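Local coordinates for protein citrate synthase (PDB 1O7X) that belongs to the citrate synthase family of predominantly helical enzymes and is modelled here as an assembly of two subunits, at residues 14-19 against 343-348; 95-100 against 209-214; 121-126 against 201-206; 178-183 against 336-341. All coordinates share one frame; numbering follows the deposited sequence.

Interaction 1: residues 14-19 against 343-348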
loop_
_atom_site.group_PDB
_atom_site.type_symbol
_atom_site.label_atom_id
_atom_site.label_comp_id
_atom_site.label_asym_id
_atom_site.label_seq_id
_atom_site.Cartn_x
_atom_site.Cartn_y
_atom_site.Cartn_z
ATOM N N LYS A 14 -7.065 -16.593 3.409
ATOM C CA LYS A 14 -8.302 -16.757 2.662
ATOM C C LYS A 14 -8.383 -18.114 1.963
ATOM O O LYS A 14 -7.353 -18.794 1.806
ATOM C CB LYS A 14 -8.418 -15.652 1.612
ATOM C CG LYS A 14 -7.506 -15.847 0.403
ATOM C CD LYS A 14 -7.621 -14.694 -0.591
ATOM C CE LYS A 14 -7.988 -15.176 -1.975
ATOM N NZ LYS A 14 -8.960 -14.310 -2.673
ATOM N N VAL A 15 -9.600 -18.467 1.538
ATOM C CA VAL A 15 -9.710 -19.657 0.684
ATOM C C VAL A 15 -9.810 -19.123 -0.743
ATOM O O VAL A 15 -10.085 -17.917 -0.856
ATOM C CB VAL A 15 -10.886 -20.569 0.996
ATOM C CG1 VAL A 15 -10.656 -21.200 2.355
ATOM C CG2 VAL A 15 -12.213 -19.848 0.961
ATOM N N THR A 16 -9.573 -19.940 -1.768
ATOM C CA THR A 16 -9.666 -19.380 -3.129
ATOM C C THR A 16 -10.013 -20.403 -4.197
ATOM O O THR A 16 -9.654 -21.586 -4.144
ATOM C CB THR A 16 -8.373 -18.632 -3.505
ATOM O OG1 THR A 16 -8.540 -17.923 -4.734
ATOM C CG2 THR A 16 -7.176 -19.549 -3.694
ATOM N N ASN A 17 -10.699 -19.939 -5.240
ATOM C CA ASN A 17 -11.001 -20.798 -6.373
ATOM C C ASN A 17 -10.105 -20.361 -7.538
ATOM O O ASN A 17 -10.225 -20.905 -8.635
ATOM C CB ASN A 17 -12.427 -20.755 -6.844
ATOM C CG ASN A 17 -13.551 -20.843 -5.863
ATOM O OD1 ASN A 17 -13.881 -21.856 -5.239
ATOM N ND2 ASN A 17 -14.238 -19.706 -5.705
ATOM N N LEU A 18 -9.204 -19.411 -7.285
ATOM C CA LEU A 18 -8.395 -18.963 -8.404
ATOM C C LEU A 18 -7.211 -19.844 -8.749
ATOM O O LEU A 18 -7.071 -20.093 -9.961
ATOM C CB LEU A 18 -7.898 -17.531 -8.207
ATOM C CG LEU A 18 -8.948 -16.457 -7.959
ATOM C CD1 LEU A 18 -8.252 -15.127 -7.668
ATOM C CD2 LEU A 18 -9.910 -16.339 -9.139
ATOM N N THR A 19 -6.253 -20.146 -7.899
ATOM C CA THR A 19 -5.052 -20.782 -8.449
ATOM C C THR A 19 -4.665 -21.990 -7.635
ATOM O O THR A 19 -4.662 -21.935 -6.409
ATOM C CB THR A 19 -3.939 -19.722 -8.366
ATOM O OG1 THR A 19 -4.253 -18.637 -9.246
ATOM C CG2 THR A 19 -2.572 -20.300 -8.658
ATOM N N LEU A 343 -6.560 -8.007 -8.967
ATOM C CA LEU A 343 -8.003 -7.742 -9.043
ATOM C C LEU A 343 -8.891 -8.932 -8.713
ATOM O O LEU A 343 -9.806 -8.843 -7.872
ATOM C CB LEU A 343 -8.350 -7.089 -10.397
ATOM C CG LEU A 343 -7.532 -5.792 -10.567
ATOM C CD1 LEU A 343 -7.437 -5.304 -11.988
ATOM C CD2 LEU A 343 -8.157 -4.706 -9.712
ATOM N N ALA A 344 -8.659 -10.114 -9.276
ATOM C CA ALA A 344 -9.472 -11.279 -8.966
ATOM C C ALA A 344 -9.435 -11.669 -7.492
ATOM O O ALA A 344 -10.420 -12.160 -6.926
ATOM C CB ALA A 344 -9.032 -12.478 -9.781
ATOM N N HIS A 345 -8.298 -11.472 -6.849
ATOM C CA HIS A 345 -8.131 -11.821 -5.438
ATOM C C HIS A 345 -8.874 -10.885 -4.500
ATOM O O HIS A 345 -9.590 -11.370 -3.608
ATOM C CB HIS A 345 -6.653 -11.880 -5.075
ATOM C CG HIS A 345 -6.106 -13.270 -5.175
ATOM N ND1 HIS A 345 -6.526 -14.278 -4.330
ATOM C CD2 HIS A 345 -5.185 -13.804 -6.006
ATOM C CE1 HIS A 345 -5.857 -15.379 -4.632
ATOM N NE2 HIS A 345 -5.040 -15.115 -5.634
ATOM N N ILE A 346 -8.758 -9.582 -4.747
ATOM C CA ILE A 346 -9.495 -8.638 -3.888
ATOM C C ILE A 346 -10.981 -8.763 -4.194
ATOM O O ILE A 346 -11.779 -8.742 -3.253
ATOM C CB ILE A 346 -9.016 -7.180 -3.992
ATOM C CG1 ILE A 346 -9.294 -6.604 -5.369
ATOM C CG2 ILE A 346 -7.530 -7.118 -3.644
ATOM C CD1 ILE A 346 -8.709 -5.248 -5.634
ATOM N N ILE A 347 -11.347 -8.991 -5.464
ATOM C CA ILE A 347 -12.758 -9.144 -5.760
ATOM C C ILE A 347 -13.295 -10.403 -5.076
ATOM O O ILE A 347 -14.339 -10.363 -4.412
ATOM C CB ILE A 347 -13.108 -9.123 -7.255
ATOM C CG1 ILE A 347 -12.566 -7.862 -7.904
ATOM C CG2 ILE A 347 -14.641 -9.196 -7.410
ATOM C CD1 ILE A 347 -12.914 -7.550 -9.331
ATOM N N GLU A 348 -12.561 -11.512 -5.171
ATOM C CA GLU A 348 -13.019 -12.746 -4.530
ATOM C C GLU A 348 -13.201 -12.510 -3.035
ATOM O O GLU A 348 -14.141 -12.998 -2.428
ATOM C CB GLU A 348 -12.049 -13.894 -4.792
ATOM C CG GLU A 348 -12.317 -15.140 -3.969
ATOM C CD GLU A 348 -11.491 -16.318 -4.447
ATOM O OE1 GLU A 348 -10.254 -16.234 -4.332
ATOM O OE2 GLU A 348 -12.063 -17.326 -4.933
#
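Strand 14-16, which presents Lys-14 and Thr-16 to His-345 and Glu-348, runs at 115° to helix 343-348, with the two short axes 10.0 Å apart at closest approach. Glu-348 reaches across from the helix. Its CG is anti to the backbone N (chi1 170°) and the chain stays extended, so the carboxylate arrives beside the turn that follows the strand. There its two oxygens divide the work. OE2 accepts the backbone N-H of Asn-17 through its syn lone pair, Asn-17 N to Glu-348 OE2 being 3.0 Å. OE1 takes the salt bridge from Lys-14 on its anti lone pair, with Lys-14 NZ 2.9 Å from Glu-348 OE1. The Thr-16 hydroxyl also donates to OE1, though the separation in the model is too short to be trusted. That same hydroxyl accepts from Leu-18 N, which closes an ST turn that shapes the bend presenting Asn-17 N. Lys-14 bends late in its chain, laying CE against the ring edge of His-345 in plane, and NZ makes a weak bond to His-345 O. Leu-18 CD1 sits over the centre of one imidazole face, 3.6 Å from the His-345 centroid, in a CH-pi contact, and also meets Ala-344 CB at 3.5 Å. The NE2 of His-345 bonds to Asp-182. Outward, Lys-14, Val-15 and Thr-16 pair in a parallel beta ladder with a strand of the second subunit, while Leu-343 and Ile-347 on the same helix turn to helix 116-138 and Ile-346 packs on helix 187-197.

Interaction 2: residues 95-100 against 209-214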
loop_
_atom_site.group_PDB
_atom_site.type_symbol
_atom_site.label_atom_id
_atom_site.label_comp_id
_atom_site.label_asym_id
_atom_site.label_seq_id
_atom_site.Cartn_x
_atom_site.Cartn_y
_atom_site.Cartn_z
ATOM N N LEU A 95 7.230 4.629 -10.238
ATOM C CA LEU A 95 6.456 5.436 -11.188
ATOM C C LEU A 95 5.077 4.815 -11.291
ATOM O O LEU A 95 4.133 5.575 -11.386
ATOM C CB LEU A 95 7.101 5.547 -12.553
ATOM C CG LEU A 95 8.405 6.305 -12.776
ATOM C CD1 LEU A 95 8.898 6.168 -14.211
ATOM C CD2 LEU A 95 8.258 7.784 -12.464
ATOM N N LEU A 96 4.933 3.487 -11.276
ATOM C CA LEU A 96 3.626 2.855 -11.361
ATOM C C LEU A 96 2.796 3.282 -10.159
ATOM O O LEU A 96 1.729 3.867 -10.347
ATOM C CB LEU A 96 3.778 1.354 -11.451
ATOM C CG LEU A 96 3.568 0.530 -12.702
ATOM C CD1 LEU A 96 3.122 1.326 -13.917
ATOM C CD2 LEU A 96 4.831 -0.283 -12.986
ATOM N N GLU A 97 3.295 3.104 -8.952
ATOM C CA GLU A 97 2.703 3.585 -7.704
ATOM C C GLU A 97 2.151 5.007 -7.831
ATOM O O GLU A 97 1.001 5.362 -7.487
ATOM C CB GLU A 97 3.829 3.498 -6.691
ATOM C CG GLU A 97 3.667 3.233 -5.214
ATOM C CD GLU A 97 5.036 3.074 -4.572
ATOM O OE1 GLU A 97 5.850 4.020 -4.729
ATOM O OE2 GLU A 97 5.389 2.070 -3.938
ATOM N N VAL A 98 2.955 5.927 -8.372
ATOM C CA VAL A 98 2.485 7.290 -8.570
ATOM C C VAL A 98 1.264 7.332 -9.478
ATOM O O VAL A 98 0.326 8.098 -9.285
ATOM C CB VAL A 98 3.621 8.114 -9.190
ATOM C CG1 VAL A 98 3.113 9.471 -9.600
ATOM C CG2 VAL A 98 4.772 8.270 -8.219
ATOM N N GLY A 99 1.300 6.603 -10.599
ATOM C CA GLY A 99 0.231 6.551 -11.575
ATOM C C GLY A 99 -1.038 5.912 -11.021
ATOM O O GLY A 99 -2.141 6.372 -11.353
ATOM N N THR A 100 -0.913 4.877 -10.184
ATOM C CA THR A 100 -2.126 4.251 -9.653
ATOM C C THR A 100 -2.746 5.118 -8.567
ATOM O O THR A 100 -3.967 5.216 -8.449
ATOM C CB THR A 100 -1.816 2.830 -9.156
ATOM O OG1 THR A 100 -0.497 2.862 -8.583
ATOM C CG2 THR A 100 -1.817 1.826 -10.297
ATOM N N ALA A 209 -0.236 -3.025 -3.354
ATOM C CA ALA A 209 0.476 -4.144 -3.934
ATOM C C ALA A 209 1.790 -3.714 -4.587
ATOM O O ALA A 209 2.831 -4.342 -4.408
ATOM C CB ALA A 209 -0.278 -4.849 -5.059
ATOM N N LEU A 210 1.704 -2.631 -5.343
ATOM C CA LEU A 210 2.872 -2.066 -5.998
ATOM C C LEU A 210 3.894 -1.510 -5.013
ATOM O O LEU A 210 5.107 -1.605 -5.266
ATOM C CB LEU A 210 2.453 -0.947 -6.947
ATOM C CG LEU A 210 1.681 -1.396 -8.205
ATOM C CD1 LEU A 210 1.312 -0.165 -9.022
ATOM C CD2 LEU A 210 2.496 -2.403 -8.994
ATOM N N ALA A 211 3.490 -1.018 -3.851
ATOM C CA ALA A 211 4.463 -0.521 -2.890
ATOM C C ALA A 211 5.240 -1.667 -2.277
ATOM O O ALA A 211 6.417 -1.535 -1.976
ATOM C CB ALA A 211 3.759 0.246 -1.784
ATOM N N ALA A 212 4.549 -2.781 -2.059
ATOM C CA ALA A 212 5.185 -3.944 -1.451
ATOM C C ALA A 212 6.071 -4.611 -2.497
ATOM O O ALA A 212 7.168 -5.012 -2.128
ATOM C CB ALA A 212 4.226 -4.972 -0.871
ATOM N N LEU A 213 5.671 -4.548 -3.766
ATOM C CA LEU A 213 6.412 -5.190 -4.843
ATOM C C LEU A 213 7.788 -4.604 -5.072
ATOM O O LEU A 213 8.719 -5.247 -5.567
ATOM C CB LEU A 213 5.690 -5.033 -6.170
ATOM C CG LEU A 213 6.274 -5.579 -7.452
ATOM C CD1 LEU A 213 6.462 -7.094 -7.415
ATOM C CD2 LEU A 213 5.353 -5.203 -8.618
ATOM N N LYS A 214 7.878 -3.330 -4.724
ATOM C CA LYS A 214 9.111 -2.585 -4.925
ATOM C C LYS A 214 10.185 -3.087 -4.001
ATOM O O LYS A 214 11.358 -2.987 -4.388
ATOM C CB LYS A 214 8.723 -1.126 -4.825
ATOM C CG LYS A 214 9.828 -0.114 -4.960
ATOM C CD LYS A 214 9.261 1.296 -5.099
ATOM C CE LYS A 214 10.405 2.282 -5.318
ATOM N NZ LYS A 214 11.457 2.159 -4.285
#
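Leu-210 and Leu-96 meet in the apolar part of this contact, between two helical segments that run nearly antiparallel, at 168°, with axes 9.2 Å apart. Leu-210 points at the opposing helix and its CG lies anti to its own carbonyl carbon (chi1 -70°), which sends CD1 between Leu-96 and Thr-100, one helical turn apart. Leu-210 CD1 lies 3.8 Å from Leu-96 CB and 3.6 Å from Thr-100 OG1, with the Thr-100 methyl close by. Leu-210 CD1 also comes within 3.8 Å of Glu-97 N, against the backbone of helix 92-106. Behind this group, Leu-96 also packs on helix 116-138, and Leu-210 touches Trp-342 of helix 330-352.

Glu-97 brings a charged group to the contact, but no polar bond joins the two segments. Its chain is extended beyond CG and lays the carboxylate alongside Ala-211, where OE2 only packs against CA and CB. Farther along, Lys-214 CD passes 4.1 Å from Glu-97 OE2, whereas the charged ends stay apart, Glu-97 OE1 and Lys-214 NZ being 5.9 Å from each other. Both groups are directed instead to the second subunit: Glu-97 OE2 is hydrogen-bonded to Ser-204 of that chain, and Lys-214 NZ makes a long, weak ion pair with its Asp-201. Ala-211 O accepts from Ser-200 of the second subunit too. The arrangement is an antiparallel helix pair within one subunit, whose outer side meets the second subunit, consistent with the helix-packed dimer interface of citrate synthases.

Interaction 3: residues 121-126 against 201-206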
loop_
_atom_site.group_PDB
_atom_site.type_symbol
_atom_site.label_atom_id
_atom_site.label_comp_id
_atom_site.label_asym_id
_atom_site.label_seq_id
_atom_site.Cartn_x
_atom_site.Cartn_y
_atom_site.Cartn_z
ATOM N N ILE A 121 -11.877 -4.877 -15.418
ATOM C CA ILE A 121 -11.590 -4.833 -16.854
ATOM C C ILE A 121 -11.067 -3.447 -17.243
ATOM O O ILE A 121 -10.086 -3.358 -17.988
ATOM C CB ILE A 121 -12.825 -5.179 -17.714
ATOM C CG1 ILE A 121 -13.148 -6.679 -17.622
ATOM C CG2 ILE A 121 -12.701 -4.769 -19.175
ATOM C CD1 ILE A 121 -14.648 -6.865 -17.799
ATOM N N SER A 122 -11.713 -2.397 -16.722
ATOM C CA SER A 122 -11.269 -1.055 -17.068
ATOM C C SER A 122 -9.900 -0.747 -16.489
ATOM O O SER A 122 -9.138 -0.004 -17.111
ATOM C CB SER A 122 -12.284 0.021 -16.712
ATOM O OG SER A 122 -12.262 0.279 -15.324
ATOM N N ILE A 123 -9.533 -1.353 -15.374
ATOM C CA ILE A 123 -8.249 -1.162 -14.737
ATOM C C ILE A 123 -7.136 -1.880 -15.464
ATOM O O ILE A 123 -6.045 -1.316 -15.614
ATOM C CB ILE A 123 -8.282 -1.578 -13.248
ATOM C CG1 ILE A 123 -9.386 -0.750 -12.566
ATOM C CG2 ILE A 123 -6.916 -1.394 -12.617
ATOM C CD1 ILE A 123 -9.405 -0.598 -11.080
ATOM N N ILE A 124 -7.392 -3.084 -15.947
ATOM C CA ILE A 124 -6.388 -3.862 -16.685
ATOM C C ILE A 124 -5.876 -3.080 -17.874
ATOM O O ILE A 124 -4.673 -2.954 -18.101
ATOM C CB ILE A 124 -6.968 -5.225 -17.074
ATOM C CG1 ILE A 124 -7.030 -6.114 -15.818
ATOM C CG2 ILE A 124 -6.150 -5.950 -18.116
ATOM C CD1 ILE A 124 -7.865 -7.362 -15.988
ATOM N N ALA A 125 -6.782 -2.475 -18.634
ATOM C CA ALA A 125 -6.460 -1.664 -19.796
ATOM C C ALA A 125 -5.687 -0.402 -19.425
ATOM O O ALA A 125 -4.711 -0.031 -20.089
ATOM C CB ALA A 125 -7.750 -1.355 -20.555
ATOM N N LYS A 126 -6.072 0.262 -18.324
ATOM C CA LYS A 126 -5.296 1.454 -17.951
ATOM C C LYS A 126 -3.924 1.046 -17.456
ATOM O O LYS A 126 -2.977 1.824 -17.671
ATOM C CB LYS A 126 -6.109 2.360 -17.058
ATOM C CG LYS A 126 -7.299 2.885 -17.844
ATOM C CD LYS A 126 -8.601 2.907 -17.081
ATOM C CE LYS A 126 -9.421 4.106 -17.486
ATOM N NZ LYS A 126 -9.788 4.159 -18.920
ATOM N N ASP A 201 -10.493 1.793 -2.510
ATOM C CA ASP A 201 -10.789 1.505 -3.911
ATOM C C ASP A 201 -9.809 0.524 -4.527
ATOM O O ASP A 201 -8.798 0.123 -3.940
ATOM C CB ASP A 201 -10.911 2.886 -4.557
ATOM C CG ASP A 201 -9.533 3.505 -4.637
ATOM O OD1 ASP A 201 -9.109 4.039 -3.588
ATOM O OD2 ASP A 201 -8.919 3.326 -5.714
ATOM N N MET A 202 -10.048 0.109 -5.775
ATOM C CA MET A 202 -9.241 -0.894 -6.456
ATOM C C MET A 202 -7.911 -0.293 -6.850
ATOM O O MET A 202 -6.874 -0.957 -6.683
ATOM C CB MET A 202 -9.964 -1.539 -7.631
ATOM C CG MET A 202 -11.149 -2.385 -7.213
ATOM S SD MET A 202 -11.934 -3.346 -8.532
ATOM C CE MET A 202 -12.040 -2.157 -9.823
ATOM N N TYR A 203 -7.931 0.969 -7.286
ATOM C CA TYR A 203 -6.666 1.627 -7.649
ATOM C C TYR A 203 -5.795 1.775 -6.407
ATOM O O TYR A 203 -4.594 1.509 -6.436
ATOM C CB TYR A 203 -6.843 2.977 -8.279
ATOM C CG TYR A 203 -7.482 3.012 -9.642
ATOM C CD1 TYR A 203 -8.757 3.549 -9.789
ATOM C CD2 TYR A 203 -6.823 2.551 -10.775
ATOM C CE1 TYR A 203 -9.366 3.618 -11.009
ATOM C CE2 TYR A 203 -7.431 2.624 -12.021
ATOM C CZ TYR A 203 -8.693 3.173 -12.128
ATOM O OH TYR A 203 -9.323 3.241 -13.363
ATOM N N SER A 204 -6.430 2.088 -5.270
ATOM C CA SER A 204 -5.654 2.139 -4.032
ATOM C C SER A 204 -5.098 0.783 -3.632
ATOM O O SER A 204 -3.952 0.674 -3.170
ATOM C CB SER A 204 -6.513 2.790 -2.964
ATOM O OG SER A 204 -6.512 4.194 -3.157
ATOM N N SER A 205 -5.842 -0.319 -3.822
ATOM C CA SER A 205 -5.320 -1.637 -3.444
ATOM C C SER A 205 -4.129 -1.998 -4.322
ATOM O O SER A 205 -3.116 -2.571 -3.930
ATOM C CB SER A 205 -6.460 -2.650 -3.481
ATOM O OG SER A 205 -7.640 -1.996 -3.067
ATOM N N LEU A 206 -4.258 -1.618 -5.598
ATOM C CA LEU A 206 -3.126 -1.838 -6.505
ATOM C C LEU A 206 -1.922 -1.038 -6.005
ATOM O O LEU A 206 -0.818 -1.574 -5.863
ATOM C CB LEU A 206 -3.557 -1.551 -7.933
ATOM C CG LEU A 206 -4.272 -2.688 -8.683
ATOM C CD1 LEU A 206 -4.709 -2.229 -10.071
ATOM C CD2 LEU A 206 -3.377 -3.901 -8.845
#
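The capped N-terminal turn of helix 202-213 receives Ile-123 of helix 116-138, the two short segments being inclined at 48° within the helical core. Ile-123 points at its partner and each branch finds its own place. CD1 stands over the centre of one face of the Tyr-203 ring, 3.9 Å from the centroid and 11° off the normal, a CH-pi contact. The same methyl meets Met-202 CE, brought round by the bend at the last torsion of the methionine. On the other branch, Ile-123 CG2 touches Leu-206 CD1 at 3.5 Å, the two side chains sliding past each other in opposite directions. Lys-126 contributes its aliphatic part, CD lying 3.8 Å from Tyr-203 OH, while its amine turns away to a salt bridge with Glu-72. Asp-201 is the N-cap: Ser-204 N bonds to Asp-201 OD2 at 2.8 Å, the donor lying out of the carboxylate plane. Asp-201 O accepts from Ser-205 N and, at the opposite face of its plane, from Ser-205 OG. The join between the helices is therefore dispersive, with one isoleucine held among a thioether methyl, an aromatic face and a leucine, and the polar bonds order the receiving helix rather than bridge the pair.

Interaction 4: residues 178-183 against 336-341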
loop_
_atom_site.group_PDB
_atom_site.type_symbol
_atom_site.label_atom_id
_atom_site.label_comp_id
_atom_site.label_asym_id
_atom_site.label_seq_id
_atom_site.Cartn_x
_atom_site.Cartn_y
_atom_site.Cartn_z
ATOM N N ILE A 178 -0.573 -14.347 -19.582
ATOM C CA ILE A 178 -1.243 -15.499 -19.010
ATOM C C ILE A 178 -0.332 -16.167 -17.981
ATOM O O ILE A 178 -0.799 -16.576 -16.911
ATOM C CB ILE A 178 -1.539 -16.595 -20.062
ATOM C CG1 ILE A 178 -2.363 -15.999 -21.213
ATOM C CG2 ILE A 178 -2.222 -17.822 -19.470
ATOM C CD1 ILE A 178 -2.167 -16.728 -22.535
ATOM N N LEU A 179 0.944 -16.344 -18.328
ATOM C CA LEU A 179 1.828 -17.056 -17.411
ATOM C C LEU A 179 2.078 -16.381 -16.073
ATOM O O LEU A 179 2.334 -17.142 -15.133
ATOM C CB LEU A 179 3.165 -17.343 -18.089
ATOM C CG LEU A 179 3.194 -18.449 -19.152
ATOM C CD1 LEU A 179 4.510 -18.402 -19.938
ATOM C CD2 LEU A 179 3.005 -19.814 -18.512
ATOM N N TYR A 180 2.029 -15.056 -15.924
ATOM C CA TYR A 180 2.358 -14.435 -14.657
ATOM C C TYR A 180 1.132 -13.968 -13.872
ATOM O O TYR A 180 1.246 -13.342 -12.810
ATOM C CB TYR A 180 3.277 -13.246 -14.856
ATOM C CG TYR A 180 4.762 -13.406 -14.754
ATOM C CD1 TYR A 180 5.583 -12.680 -15.614
ATOM C CD2 TYR A 180 5.365 -14.242 -13.832
ATOM C CE1 TYR A 180 6.961 -12.798 -15.546
ATOM C CE2 TYR A 180 6.740 -14.345 -13.752
ATOM C CZ TYR A 180 7.528 -13.629 -14.614
ATOM O OH TYR A 180 8.897 -13.731 -14.552
ATOM N N THR A 181 -0.042 -14.273 -14.396
ATOM C CA THR A 181 -1.308 -13.850 -13.832
ATOM C C THR A 181 -1.476 -14.069 -12.342
ATOM O O THR A 181 -1.957 -13.131 -11.673
ATOM C CB THR A 181 -2.426 -14.533 -14.635
ATOM O OG1 THR A 181 -2.472 -13.876 -15.911
ATOM C CG2 THR A 181 -3.779 -14.435 -13.972
ATOM N N ASP A 182 -1.182 -15.238 -11.796
ATOM C CA ASP A 182 -1.304 -15.494 -10.380
ATOM C C ASP A 182 -0.345 -16.580 -9.912
ATOM O O ASP A 182 0.096 -17.459 -10.674
ATOM C CB ASP A 182 -2.728 -15.897 -9.972
ATOM C CG ASP A 182 -2.946 -15.615 -8.510
ATOM O OD1 ASP A 182 -2.836 -14.417 -8.186
ATOM O OD2 ASP A 182 -3.175 -16.453 -7.638
ATOM N N HIS A 183 -0.012 -16.519 -8.625
ATOM C CA HIS A 183 0.877 -17.485 -8.016
ATOM C C HIS A 183 1.057 -17.181 -6.540
ATOM O O HIS A 183 1.730 -16.240 -6.092
ATOM C CB HIS A 183 2.209 -17.554 -8.787
ATOM C CG HIS A 183 2.753 -18.960 -8.759
ATOM N ND1 HIS A 183 2.339 -19.945 -9.646
ATOM C CD2 HIS A 183 3.637 -19.568 -7.939
ATOM C CE1 HIS A 183 2.962 -21.056 -9.347
ATOM N NE2 HIS A 183 3.762 -20.881 -8.322
ATOM N N LEU A 336 2.256 -5.832 -14.719
ATOM C CA LEU A 336 1.253 -5.748 -15.773
ATOM C C LEU A 336 0.474 -7.063 -15.810
ATOM O O LEU A 336 -0.747 -7.112 -15.699
ATOM C CB LEU A 336 1.933 -5.499 -17.117
ATOM C CG LEU A 336 1.015 -5.512 -18.338
ATOM C CD1 LEU A 336 -0.158 -4.573 -18.119
ATOM C CD2 LEU A 336 1.776 -5.191 -19.625
ATOM N N SER A 337 1.258 -8.139 -15.893
ATOM C CA SER A 337 0.679 -9.475 -15.883
ATOM C C SER A 337 -0.099 -9.752 -14.607
ATOM O O SER A 337 -1.330 -9.860 -14.710
ATOM C CB SER A 337 1.778 -10.529 -16.048
ATOM O OG SER A 337 1.211 -11.811 -16.066
ATOM N N ARG A 338 0.554 -9.719 -13.439
ATOM C CA ARG A 338 -0.060 -9.975 -12.138
ATOM C C ARG A 338 -1.161 -9.018 -11.713
ATOM O O ARG A 338 -1.950 -9.387 -10.810
ATOM C CB ARG A 338 0.990 -10.171 -11.063
ATOM C CG ARG A 338 0.652 -10.718 -9.706
ATOM C CD ARG A 338 0.215 -12.172 -9.606
ATOM N NE ARG A 338 1.215 -13.046 -10.213
ATOM C CZ ARG A 338 2.161 -13.649 -9.532
ATOM N NH1 ARG A 338 2.148 -13.475 -8.211
ATOM N NH2 ARG A 338 3.101 -14.379 -10.107
ATOM N N THR A 339 -1.391 -7.881 -12.361
ATOM C CA THR A 339 -2.501 -7.003 -12.025
ATOM C C THR A 339 -3.800 -7.817 -12.054
ATOM O O THR A 339 -4.602 -7.655 -11.127
ATOM C CB THR A 339 -2.685 -5.758 -12.914
ATOM O OG1 THR A 339 -1.589 -4.861 -12.776
ATOM C CG2 THR A 339 -3.925 -4.947 -12.539
ATOM N N LEU A 340 -4.035 -8.664 -13.035
ATOM C CA LEU A 340 -5.157 -9.575 -13.140
ATOM C C LEU A 340 -5.416 -10.389 -11.867
ATOM O O LEU A 340 -6.489 -10.371 -11.287
ATOM C CB LEU A 340 -4.911 -10.651 -14.214
ATOM C CG LEU A 340 -6.048 -11.661 -14.439
ATOM C CD1 LEU A 340 -7.422 -10.972 -14.432
ATOM C CD2 LEU A 340 -5.836 -12.389 -15.765
ATOM N N GLY A 341 -4.360 -11.051 -11.418
ATOM C CA GLY A 341 -4.402 -11.848 -10.207
ATOM C C GLY A 341 -4.788 -11.009 -8.994
ATOM O O GLY A 341 -5.432 -11.540 -8.088
#
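Arg-338 folds back toward Tyr-180 through bends at its second and third torsions (chi2 68°, chi3 55°), which bring NE to the carbonyl of Tyr-180. Arg-338 NE donates to Tyr-180 O at 2.6 Å and almost straight, with an angle of 174° at the hydrogen, and the acceptor lies in the guanidinium plane. One face of the guanidinium is covered by the backbone that follows, Asp-182 CA and His-183 N standing over it. His-183 CB comes to 3.6 Å from Arg-338 NH2. Arg-338 CD passes 3.1 Å from Thr-181 O. The two backbones come close here: Gly-341 CA lies 4.8 Å from Asp-182 CA and makes a CA-H...O contact with Thr-181 O. Thr-181 turns its CB away from the helix overall, yet CG2, anti to the backbone N, still reaches Leu-340 CD2 at 3.4 Å. Ser-337 gives its hydroxyl to Leu-177 O. The tyrosine hydroxyl bonds to Ser-316 and Asp-313, and Asp-182 OD2 to Thr-19. The setting is buried, and the centre of the contact lies about 5 Å from the centre of the chain. There a cationic group is held by one straight bond to a backbone carbonyl and covered on one face by the 182-183 backbone; its positive charge probably polarises the Tyr-180 carbonyl.

How the interactions relate
All four contacts are buried. Interaction 4 lies nearest the centre of the chain, while interactions 1, 2 and 3 also reach the second subunit. Helix 330-352 serves interactions 1 and 4, which are joined through Asp-182, whose OD2 probably bonds both Thr-19 and His-345. Helix 202-213 serves interactions 2 and 3, and Thr-100 O packs on Tyr-203 CB between them. Interactions 3 and 4 meet through Leu-206 with Thr-339 and Ile-124 with Leu-340, and Leu-343 links interaction 1 to interaction 3. The chemistry changes with place: carboxylate and lysine at the strand, arginine and backbone at the centre, apolar side chains between helices 116-138 and 202-213, and leucine packing beside a carboxylate that bonds to the second subunit at 95-100.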